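Long-range contacts in fatty acid CoA ligase (Marinactinospora thermotolerans, PDB 6SQ8), which belongs to the ANL superfamily of AMP-binding enzymes, joining an AMP-binding domain to a C-terminal domain, and holds adenosine monophosphate: residues G52-H57 and A99-E104; V186-R191 and M294-T299; A441-A446 and V473-S478. One frame throughout, in Å; residues are numbered along the deposited sequence.

Contact 1: G52-H57 and A99-E104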
loop_
_atom_site.group_PDB
_atom_site.type_symbol
_atom_site.label_atom_id
_atom_site.label_comp_id
_atom_site.label_asym_id
_atom_site.label_seq_id
_atom_site.Cartn_x
_atom_site.Cartn_y
_atom_site.Cartn_z
ATOM N N GLY A 52 3.069 19.265 11.193
ATOM C CA GLY A 52 2.720 18.587 9.953
ATOM C C GLY A 52 2.326 19.570 8.858
ATOM O O GLY A 52 1.825 20.648 9.138
ATOM N N VAL A 53 2.569 19.187 7.600
ATOM C CA VAL A 53 2.041 19.884 6.430
ATOM C C VAL A 53 1.097 18.934 5.684
ATOM O O VAL A 53 1.543 17.986 5.061
ATOM C CB VAL A 53 3.164 20.383 5.504
ATOM C CG1 VAL A 53 2.597 21.101 4.296
ATOM C CG2 VAL A 53 4.149 21.277 6.231
ATOM N N ALA A 54 -0.205 19.197 5.783
ATOM C CA ALA A 54 -1.231 18.425 5.082
ATOM C C ALA A 54 -1.196 18.772 3.585
ATOM O O ALA A 54 -1.203 19.934 3.221
ATOM C CB ALA A 54 -2.591 18.696 5.671
ATOM N N CYS A 55 -1.167 17.750 2.731
ATOM C CA CYS A 55 -0.997 17.940 1.331
ATOM C C CYS A 55 -2.080 17.188 0.564
ATOM O O CYS A 55 -2.266 15.980 0.739
ATOM C CB CYS A 55 0.376 17.477 0.891
ATOM S SG CYS A 55 1.715 18.410 1.675
ATOM N N LEU A 56 -2.787 17.942 -0.289
ATOM C CA LEU A 56 -3.899 17.471 -1.103
ATOM C C LEU A 56 -3.553 17.701 -2.576
ATOM O O LEU A 56 -3.483 18.839 -3.040
ATOM C CB LEU A 56 -5.137 18.266 -0.688
ATOM C CG LEU A 56 -6.456 17.816 -1.304
ATOM C CD1 LEU A 56 -6.900 16.459 -0.783
ATOM C CD2 LEU A 56 -7.532 18.851 -1.027
ATOM N N HIS A 57 -3.313 16.613 -3.307
ATOM C CA HIS A 57 -2.833 16.715 -4.680
ATOM C C HIS A 57 -3.193 15.462 -5.464
ATOM O O HIS A 57 -3.571 14.456 -4.906
ATOM C CB HIS A 57 -1.318 16.908 -4.696
ATOM C CG HIS A 57 -0.590 15.853 -3.932
ATOM N ND1 HIS A 57 -0.005 16.110 -2.711
ATOM C CD2 HIS A 57 -0.401 14.540 -4.177
ATOM C CE1 HIS A 57 0.552 15.011 -2.259
ATOM N NE2 HIS A 57 0.303 14.034 -3.130
ATOM N N ALA A 99 0.277 22.481 10.469
ATOM C CA ALA A 99 0.546 23.910 10.487
ATOM C C ALA A 99 0.171 24.565 9.149
ATOM O O ALA A 99 0.258 25.791 9.010
ATOM C CB ALA A 99 1.995 24.145 10.793
ATOM N N ALA A 100 -0.259 23.750 8.176
ATOM C CA ALA A 100 -0.537 24.214 6.838
ATOM C C ALA A 100 -1.361 23.170 6.092
ATOM O O ALA A 100 -1.294 21.986 6.397
ATOM C CB ALA A 100 0.763 24.501 6.117
ATOM N N LEU A 101 -2.136 23.648 5.116
ATOM C CA LEU A 101 -2.732 22.813 4.076
ATOM C C LEU A 101 -2.247 23.328 2.724
ATOM O O LEU A 101 -2.559 24.423 2.365
ATOM C CB LEU A 101 -4.254 22.888 4.172
ATOM C CG LEU A 101 -4.999 22.238 3.011
ATOM C CD1 LEU A 101 -4.939 20.714 3.103
ATOM C CD2 LEU A 101 -6.445 22.721 2.960
ATOM N N VAL A 102 -1.448 22.531 2.020
ATOM C CA VAL A 102 -1.028 22.829 0.665
ATOM C C VAL A 102 -1.889 21.985 -0.268
ATOM O O VAL A 102 -2.034 20.792 -0.034
ATOM C CB VAL A 102 0.466 22.542 0.461
ATOM C CG1 VAL A 102 0.918 22.885 -0.952
ATOM C CG2 VAL A 102 1.313 23.275 1.478
ATOM N N PHE A 103 -2.479 22.613 -1.291
ATOM C CA PHE A 103 -3.351 21.892 -2.215
ATOM C C PHE A 103 -3.118 22.367 -3.648
ATOM O O PHE A 103 -2.517 23.404 -3.879
ATOM C CB PHE A 103 -4.816 22.032 -1.796
ATOM C CG PHE A 103 -5.407 23.403 -2.000
ATOM C CD1 PHE A 103 -5.277 24.383 -1.034
ATOM C CD2 PHE A 103 -6.107 23.706 -3.151
ATOM C CE1 PHE A 103 -5.806 25.647 -1.231
ATOM C CE2 PHE A 103 -6.639 24.968 -3.339
ATOM C CZ PHE A 103 -6.487 25.933 -2.377
ATOM N N GLU A 104 -3.578 21.549 -4.597
ATOM C CA GLU A 104 -3.464 21.845 -6.030
ATOM C C GLU A 104 -4.789 22.432 -6.519
ATOM O O GLU A 104 -5.840 22.107 -5.980
ATOM C CB GLU A 104 -3.093 20.588 -6.822
ATOM C CG GLU A 104 -1.644 20.177 -6.689
ATOM C CD GLU A 104 -1.255 18.958 -7.522
ATOM O OE1 GLU A 104 -2.108 18.047 -7.694
ATOM O OE2 GLU A 104 -0.099 18.927 -8.003
#

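Contact 2: V186-R191 and M294-T299. With EQ2 (1-ethanoyl-9~{H}-pyrido[3,4-b]indole-3-carboxylic acid), chain F; AMP (adenosine monophosphate), chain G.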
loop_
_atom_site.group_PDB
_atom_site.type_symbol
_atom_site.label_atom_id
_atom_site.label_comp_id
_atom_site.label_asym_id
_atom_site.label_seq_id
_atom_site.Cartn_x
_atom_site.Cartn_y
_atom_site.Cartn_z
ATOM N N VAL A 186 15.806 -1.315 -2.928
ATOM C CA VAL A 186 16.950 -1.726 -3.770
ATOM C C VAL A 186 17.086 -3.247 -3.713
ATOM O O VAL A 186 17.370 -3.897 -4.693
ATOM C CB VAL A 186 18.272 -1.041 -3.348
ATOM C CG1 VAL A 186 19.485 -1.641 -4.052
ATOM C CG2 VAL A 186 18.220 0.457 -3.579
ATOM N N SER A 187 16.906 -3.793 -2.524
ATOM C CA SER A 187 17.115 -5.206 -2.318
ATOM C C SER A 187 16.037 -6.002 -3.069
ATOM O O SER A 187 16.339 -7.033 -3.621
ATOM C CB SER A 187 17.252 -5.510 -0.850
ATOM O OG SER A 187 16.137 -6.167 -0.291
ATOM N N MET A 188 14.818 -5.471 -3.167
ATOM C CA MET A 188 13.697 -6.103 -3.890
ATOM C C MET A 188 13.807 -5.872 -5.402
ATOM O O MET A 188 13.547 -6.786 -6.152
ATOM C CB MET A 188 12.354 -5.511 -3.452
ATOM C CG MET A 188 11.998 -5.777 -2.050
ATOM S SD MET A 188 10.296 -5.274 -1.673
ATOM C CE MET A 188 10.443 -3.509 -1.517
ATOM N N TYR A 189 14.096 -4.634 -5.817
ATOM C CA TYR A 189 13.783 -4.138 -7.162
ATOM C C TYR A 189 15.003 -4.125 -8.097
ATOM O O TYR A 189 14.855 -3.909 -9.303
ATOM C CB TYR A 189 13.173 -2.739 -7.100
ATOM C CG TYR A 189 11.905 -2.614 -6.290
ATOM C CD1 TYR A 189 11.075 -3.698 -6.048
ATOM C CD2 TYR A 189 11.523 -1.388 -5.775
ATOM C CE1 TYR A 189 9.923 -3.574 -5.289
ATOM C CE2 TYR A 189 10.375 -1.252 -5.015
ATOM C CZ TYR A 189 9.569 -2.344 -4.776
ATOM O OH TYR A 189 8.441 -2.189 -4.027
ATOM N N GLY A 190 16.204 -4.379 -7.565
ATOM C CA GLY A 190 17.452 -4.275 -8.330
ATOM C C GLY A 190 18.173 -2.969 -8.026
ATOM O O GLY A 190 17.632 -2.070 -7.384
ATOM N N ARG A 191 19.444 -2.879 -8.425
ATOM C CA ARG A 191 20.125 -1.583 -8.491
ATOM C C ARG A 191 19.426 -0.799 -9.611
ATOM O O ARG A 191 18.934 -1.374 -10.636
ATOM C CB ARG A 191 21.633 -1.671 -8.766
ATOM C CG ARG A 191 22.435 -2.587 -7.851
ATOM C CD ARG A 191 23.172 -1.856 -6.750
ATOM N NE ARG A 191 23.914 -2.770 -5.891
ATOM C CZ ARG A 191 25.165 -3.170 -6.104
ATOM N NH1 ARG A 191 25.761 -2.899 -7.253
ATOM N NH2 ARG A 191 25.816 -3.823 -5.154
ATOM N N MET A 294 6.607 -9.712 -9.134
ATOM C CA MET A 294 7.028 -9.663 -7.752
ATOM C C MET A 294 5.867 -9.158 -6.882
ATOM O O MET A 294 5.276 -8.101 -7.157
ATOM C CB MET A 294 8.222 -8.724 -7.582
ATOM C CG MET A 294 8.566 -8.455 -6.129
ATOM S SD MET A 294 10.147 -7.623 -5.902
ATOM C CE MET A 294 11.279 -9.006 -5.986
ATOM N N GLN A 295 5.601 -9.890 -5.793
ATOM C CA GLN A 295 4.640 -9.478 -4.805
ATOM C C GLN A 295 5.392 -8.778 -3.661
ATOM O O GLN A 295 6.539 -9.107 -3.379
ATOM C CB GLN A 295 3.825 -10.683 -4.336
ATOM C CG GLN A 295 2.473 -10.316 -3.741
ATOM C CD GLN A 295 1.797 -11.492 -3.093
ATOM O OE1 GLN A 295 1.791 -11.577 -1.876
ATOM N NE2 GLN A 295 1.282 -12.422 -3.895
ATOM N N ASN A 296 4.724 -7.796 -3.043
ATOM C CA ASN A 296 5.190 -7.073 -1.878
ATOM C C ASN A 296 4.118 -7.211 -0.794
ATOM O O ASN A 296 2.928 -7.102 -1.076
ATOM C CB ASN A 296 5.445 -5.589 -2.180
ATOM C CG ASN A 296 6.803 -5.282 -2.784
ATOM O OD1 ASN A 296 7.552 -6.190 -3.176
ATOM N ND2 ASN A 296 7.117 -4.000 -2.899
ATOM N N TYR A 297 4.553 -7.434 0.444
ATOM C CA TYR A 297 3.702 -7.423 1.618
ATOM C C TYR A 297 4.264 -6.397 2.602
ATOM O O TYR A 297 5.446 -6.399 2.922
ATOM C CB TYR A 297 3.631 -8.827 2.223
ATOM C CG TYR A 297 3.181 -8.928 3.662
ATOM C CD1 TYR A 297 1.992 -8.348 4.089
ATOM C CD2 TYR A 297 3.925 -9.647 4.596
ATOM C CE1 TYR A 297 1.558 -8.472 5.403
ATOM C CE2 TYR A 297 3.505 -9.782 5.909
ATOM C CZ TYR A 297 2.314 -9.198 6.311
ATOM O OH TYR A 297 1.902 -9.332 7.599
ATOM N N GLY A 298 3.384 -5.522 3.068
ATOM C CA GLY A 298 3.657 -4.603 4.149
ATOM C C GLY A 298 2.372 -4.199 4.840
ATOM O O GLY A 298 1.296 -4.659 4.468
ATOM N N THR A 299 2.508 -3.381 5.882
ATOM C CA THR A 299 1.387 -2.754 6.576
ATOM C C THR A 299 1.752 -1.293 6.792
ATOM O O THR A 299 2.892 -0.908 6.604
ATOM C CB THR A 299 1.049 -3.480 7.881
ATOM O OG1 THR A 299 1.905 -3.023 8.926
ATOM C CG2 THR A 299 1.155 -4.989 7.760
HETATM C C1 EQ2 F . 4.814 -3.118 0.266
HETATM C C2 EQ2 F . 3.340 -3.000 0.441
HETATM O O1 EQ2 F . 2.603 -3.630 -0.296
HETATM C C3 EQ2 F . 2.781 -2.067 1.481
HETATM N N1 EQ2 F . 1.502 -2.254 1.830
HETATM C C4 EQ2 F . 0.925 -1.447 2.734
HETATM C C5 EQ2 F . -0.535 -1.685 3.051
HETATM O O2 EQ2 F . -1.107 -2.654 2.508
HETATM O O3 EQ2 F . -1.064 -0.852 3.808
HETATM C C6 EQ2 F . 1.604 -0.394 3.336
HETATM C C7 EQ2 F . 2.927 -0.176 3.000
HETATM C C8 EQ2 F . 3.930 0.770 3.410
HETATM C C9 EQ2 F . 3.965 1.841 4.299
HETATM C C10 EQ2 F . 5.140 2.546 4.449
HETATM C C11 EQ2 F . 6.280 2.206 3.726
HETATM C C12 EQ2 F . 6.287 1.147 2.850
HETATM C C13 EQ2 F . 5.098 0.437 2.699
HETATM N N2 EQ2 F . 4.832 -0.648 1.885
HETATM C C14 EQ2 F . 3.532 -1.028 2.056
HETATM P P AMP G . -3.200 -1.670 6.312
HETATM O O1P AMP G . -1.853 -1.020 6.177
HETATM O O2P AMP G . -3.616 -1.984 7.756
HETATM O O3P AMP G . -4.237 -0.921 5.506
HETATM O "O5'" AMP G . -2.994 -3.099 5.533
HETATM C "C5'" AMP G . -2.248 -4.237 6.008
HETATM C "C4'" AMP G . -2.932 -5.562 5.686
HETATM O "O4'" AMP G . -3.176 -5.742 4.299
HETATM C "C3'" AMP G . -2.073 -6.738 6.056
HETATM O "O3'" AMP G . -2.438 -7.062 7.367
HETATM C "C2'" AMP G . -2.371 -7.852 5.056
HETATM O "O2'" AMP G . -3.345 -8.850 5.441
HETATM C "C1'" AMP G . -2.889 -7.078 3.855
HETATM N N9 AMP G . -1.850 -7.105 2.792
HETATM C C8 AMP G . -1.043 -6.097 2.387
HETATM N N7 AMP G . -0.221 -6.517 1.387
HETATM C C5 AMP G . -0.504 -7.819 1.155
HETATM C C6 AMP G . -0.010 -8.882 0.245
HETATM N N6 AMP G . 0.955 -8.640 -0.648
HETATM N N1 AMP G . -0.583 -10.097 0.338
HETATM C C2 AMP G . -1.572 -10.355 1.239
HETATM N N3 AMP G . -2.073 -9.448 2.107
HETATM C C4 AMP G . -1.582 -8.193 2.094
#

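Contact 3: A441-A446 and V473-S478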
loop_
_atom_site.group_PDB
_atom_site.type_symbol
_atom_site.label_atom_id
_atom_site.label_comp_id
_atom_site.label_asym_id
_atom_site.label_seq_id
_atom_site.Cartn_x
_atom_site.Cartn_y
_atom_site.Cartn_z
ATOM N N ALA A 441 -20.012 -17.305 2.039
ATOM C CA ALA A 441 -19.119 -16.976 0.963
ATOM C C ALA A 441 -19.863 -16.148 -0.074
ATOM O O ALA A 441 -20.872 -16.573 -0.608
ATOM C CB ALA A 441 -18.568 -18.232 0.346
ATOM N N ALA A 442 -19.347 -14.947 -0.316
ATOM C CA ALA A 442 -19.692 -14.147 -1.458
ATOM C C ALA A 442 -18.697 -14.465 -2.570
ATOM O O ALA A 442 -17.495 -14.391 -2.353
ATOM C CB ALA A 442 -19.625 -12.695 -1.095
ATOM N N VAL A 443 -19.211 -14.798 -3.753
ATOM C CA VAL A 443 -18.415 -15.314 -4.828
ATOM C C VAL A 443 -18.678 -14.478 -6.071
ATOM O O VAL A 443 -19.790 -14.195 -6.400
ATOM C CB VAL A 443 -18.733 -16.798 -5.069
ATOM C CG1 VAL A 443 -18.191 -17.287 -6.401
ATOM C CG2 VAL A 443 -18.189 -17.655 -3.928
ATOM N N VAL A 444 -17.598 -14.078 -6.735
ATOM C CA VAL A 444 -17.649 -13.470 -8.033
ATOM C C VAL A 444 -17.322 -14.534 -9.080
ATOM O O VAL A 444 -16.304 -15.197 -9.075
ATOM C CB VAL A 444 -16.699 -12.276 -8.147
ATOM C CG1 VAL A 444 -16.809 -11.602 -9.501
ATOM C CG2 VAL A 444 -16.946 -11.278 -7.028
ATOM N N VAL A 445 -18.239 -14.636 -10.022
ATOM C CA VAL A 445 -18.294 -15.648 -11.003
ATOM C C VAL A 445 -17.548 -15.115 -12.223
ATOM O O VAL A 445 -17.471 -13.905 -12.403
ATOM C CB VAL A 445 -19.787 -15.921 -11.251
ATOM C CG1 VAL A 445 -20.177 -15.882 -12.717
ATOM C CG2 VAL A 445 -20.218 -17.196 -10.553
ATOM N N ALA A 446 -17.043 -16.017 -13.069
ATOM C CA ALA A 446 -16.331 -15.646 -14.289
ATOM C C ALA A 446 -17.297 -15.103 -15.358
ATOM O O ALA A 446 -18.443 -15.529 -15.413
ATOM C CB ALA A 446 -15.585 -16.849 -14.800
ATOM N N VAL A 473 -23.867 -19.451 0.069
ATOM C CA VAL A 473 -23.070 -19.001 -1.043
ATOM C C VAL A 473 -23.901 -18.003 -1.854
ATOM O O VAL A 473 -24.941 -18.364 -2.359
ATOM C CB VAL A 473 -22.616 -20.185 -1.918
ATOM C CG1 VAL A 473 -21.888 -19.717 -3.175
ATOM C CG2 VAL A 473 -21.736 -21.145 -1.140
ATOM N N GLU A 474 -23.419 -16.765 -1.969
ATOM C CA GLU A 474 -24.090 -15.693 -2.688
ATOM C C GLU A 474 -23.217 -15.255 -3.865
ATOM O O GLU A 474 -22.051 -14.931 -3.663
ATOM C CB GLU A 474 -24.271 -14.518 -1.736
ATOM C CG GLU A 474 -25.560 -14.609 -0.963
ATOM C CD GLU A 474 -26.664 -14.007 -1.809
ATOM O OE1 GLU A 474 -26.450 -12.880 -2.353
ATOM O OE2 GLU A 474 -27.707 -14.677 -1.968
ATOM N N PHE A 475 -23.801 -15.190 -5.058
ATOM C CA PHE A 475 -23.090 -14.706 -6.223
ATOM C C PHE A 475 -23.314 -13.196 -6.353
ATOM O O PHE A 475 -24.426 -12.733 -6.314
ATOM C CB PHE A 475 -23.515 -15.469 -7.482
ATOM C CG PHE A 475 -23.209 -16.949 -7.464
ATOM C CD1 PHE A 475 -21.921 -17.397 -7.240
ATOM C CD2 PHE A 475 -24.202 -17.895 -7.643
ATOM C CE1 PHE A 475 -21.627 -18.753 -7.223
ATOM C CE2 PHE A 475 -23.912 -19.250 -7.611
ATOM C CZ PHE A 475 -22.624 -19.676 -7.404
ATOM N N VAL A 476 -22.220 -12.446 -6.515
ATOM C CA VAL A 476 -22.216 -10.989 -6.466
ATOM C C VAL A 476 -21.363 -10.472 -7.630
ATOM O O VAL A 476 -20.510 -11.203 -8.145
ATOM C CB VAL A 476 -21.678 -10.505 -5.106
ATOM C CG1 VAL A 476 -22.575 -10.936 -3.955
ATOM C CG2 VAL A 476 -20.260 -10.995 -4.849
ATOM N N ARG A 477 -21.607 -9.225 -8.053
ATOM C CA ARG A 477 -20.941 -8.702 -9.251
ATOM C C ARG A 477 -19.478 -8.384 -8.916
ATOM O O ARG A 477 -18.596 -8.597 -9.747
ATOM C CB ARG A 477 -21.704 -7.546 -9.902
ATOM C CG ARG A 477 -21.850 -6.275 -9.084
ATOM C CD ARG A 477 -22.662 -5.242 -9.857
ATOM N NE ARG A 477 -22.019 -4.845 -11.110
ATOM C CZ ARG A 477 -22.332 -5.303 -12.323
ATOM N NH1 ARG A 477 -23.303 -6.189 -12.486
ATOM N NH2 ARG A 477 -21.662 -4.861 -13.374
ATOM N N SER A 478 -19.215 -7.927 -7.690
ATOM C CA SER A 478 -17.834 -7.678 -7.241
ATOM C C SER A 478 -17.732 -7.741 -5.720
ATOM O O SER A 478 -18.734 -7.707 -5.024
ATOM C CB SER A 478 -17.352 -6.345 -7.736
ATOM O OG SER A 478 -17.973 -5.297 -7.007
#

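Contact 1: G52-H57 and A99-E104
Leu56, Val102 and Ala54 bury the largest areas where strand 52-56 runs alongside strand 100-103 in the same direction. Both backbone polar atoms of Leu56 bond to strand 98-103 and the residue after it: its N gives a nearly straight hydrogen bond to Val102 O (3.0 Å, N-H...O 165°), close to the C=O axis, and its O accepts a more bent one from Glu104 N at 3.1 Å. Its side chain leaves on the same face as Phe103, the pair touching at their roots, Leu56 CB to Phe103 CB 3.9 Å. The Phe103 ring then leads away from Leu56, yet both side chains pack on helix 108-117. This ladder belongs to a five-stranded, all-parallel sheet of the AMP-binding enzyme region, in which strand 52-56 lies between 76-79 and 98-103. Ala54 continues it: its O accepts from Val102 N at 2.9 Å, and its N donates to Ala100 O at 3.1 Å from above that carbonyl's plane. Leu101 CD1 rests against Ala54 CB at 4.0 Å. Val102 turns to the other face, with Val53 and Cys55; the Val102 and Val53 side chains cross obliquely, Val102 CG2 3.8 Å from Val53 CG1, and helix 61-72 covers both through Leu66 and Val70. Beyond the strands, Glu104 lays OE1 against His57 CB at 3.3 Å, its carboxylate held by hydrogen bonds of OE1 to Ala58 N and OE2 to Thr60 OG1.

Contact 2: V186-R191 and M294-T299
A Met-aromatic contact joins the last turn of helix 175-189 to strand 293-299, the strand that lines the AMP and 1-ethanoyl-9H-pyrido[3,4-b]indole-3-carboxylic acid (EQ2) pockets in this ANL-type domain. Met294 SD sits at the edge of the Tyr189 ring, 5.2 Å from its centroid and 85° off the ring normal, the two side chains crossing at about a right angle. The same sulfur takes part in the apolar packing, lying 3.9 Å from Met188 CB; CG of Met294 is anti to the backbone N (chi1 171°), and the chain bends at its end, bringing CE toward the Met188 carbonyl.

A second set of contacts surrounds the Asn296 amide. Met188 meets it tip to tip, SD to Asn296 CG 3.7 Å. Tyr189 brings its hydroxyl to the same group, OH to Asn296 CG 3.7 Å, with ring and amide planes nearly coplanar at 12°. Phe304 and Ala307 of strand 303-308 also pack on Asn296, and the helix end itself is tied down by a hydrogen bond from His242 NE2 to Tyr189 O.

Ligand contacts form the third group. Asn296 CB touches EQ2 C1 at 3.5 Å, so the residue that receives the helix also borders this ligand. Tyr297 CD1 lies 3.9 Å from AMP C5, while Tyr297 OH is hydrogen-bonded to Asp380, itself a partner of AMP. The adenine amino group is held twice: AMP N6 donates to Asn296 O at 2.5 Å and to Gln295 OE1 at 3.3 Å, Gln295 NE2 being hydrogen-bonded to Tyr272 OH.

Contact 3: A441-A446 and V473-S478
Ala441 starts the pairing: its O accepts a hydrogen bond from Glu474 N at 2.9 Å (N-H...O 168°), nearly along the C=O axis. Ala442 shares a face with Glu474, whose side chain bends at chi2 and leads away; the Ala442 methyl CB lies 4.2 Å from Val476 CG2. Val443 uses both its backbone polar atoms toward the same partner segment, its N giving to Glu474 O at 2.8 Å and its O accepting from Val476 N at 3.0 Å, here from above the carbonyl plane. Strands 438-445 and 472-475 are thus parallel neighbours, the two strands of a beta-alpha-beta unit in the C-terminal domain whose connecting helix is 453-463. With CG1 anti to the backbone N (chi1 165°), Val443 lies side by side with Phe475 and presses CG1 on the ring edge, 3.8 Å from Phe475 CE1. The ring goes on to pack on Pro453 and Leu456 of the connecting helix. Val444, on the face of Ala442, meets the backbone further along: its CG1 lies 3.5 Å from Arg477 O, and its CG2 is 3.7 Å from Ser478 CA. Val445 returns to the ring, crossing it obliquely with CG2 3.7 Å from Phe475 CD1.

From the N terminus, contact 1 closes first, bringing together strands separated by 41 residues, about half of them helical, within the parallel sheet of the AMP-binding region. Contact 2 then closes a longer loop of 102 residues, tying the end of helix 175-189 to the strand that borders both ligands. Contact 3 closes the shortest loop, 26 residues, inside the C-terminal domain. The three are in series along the chain, neither nesting nor crossing, and none touches another. Contacts 1 and 2 lie in the same family region with centres about 29 Å apart; contact 3, in the other, has its centre about 32 Å from that of contact 2 and about 40 Å from that of contact 1.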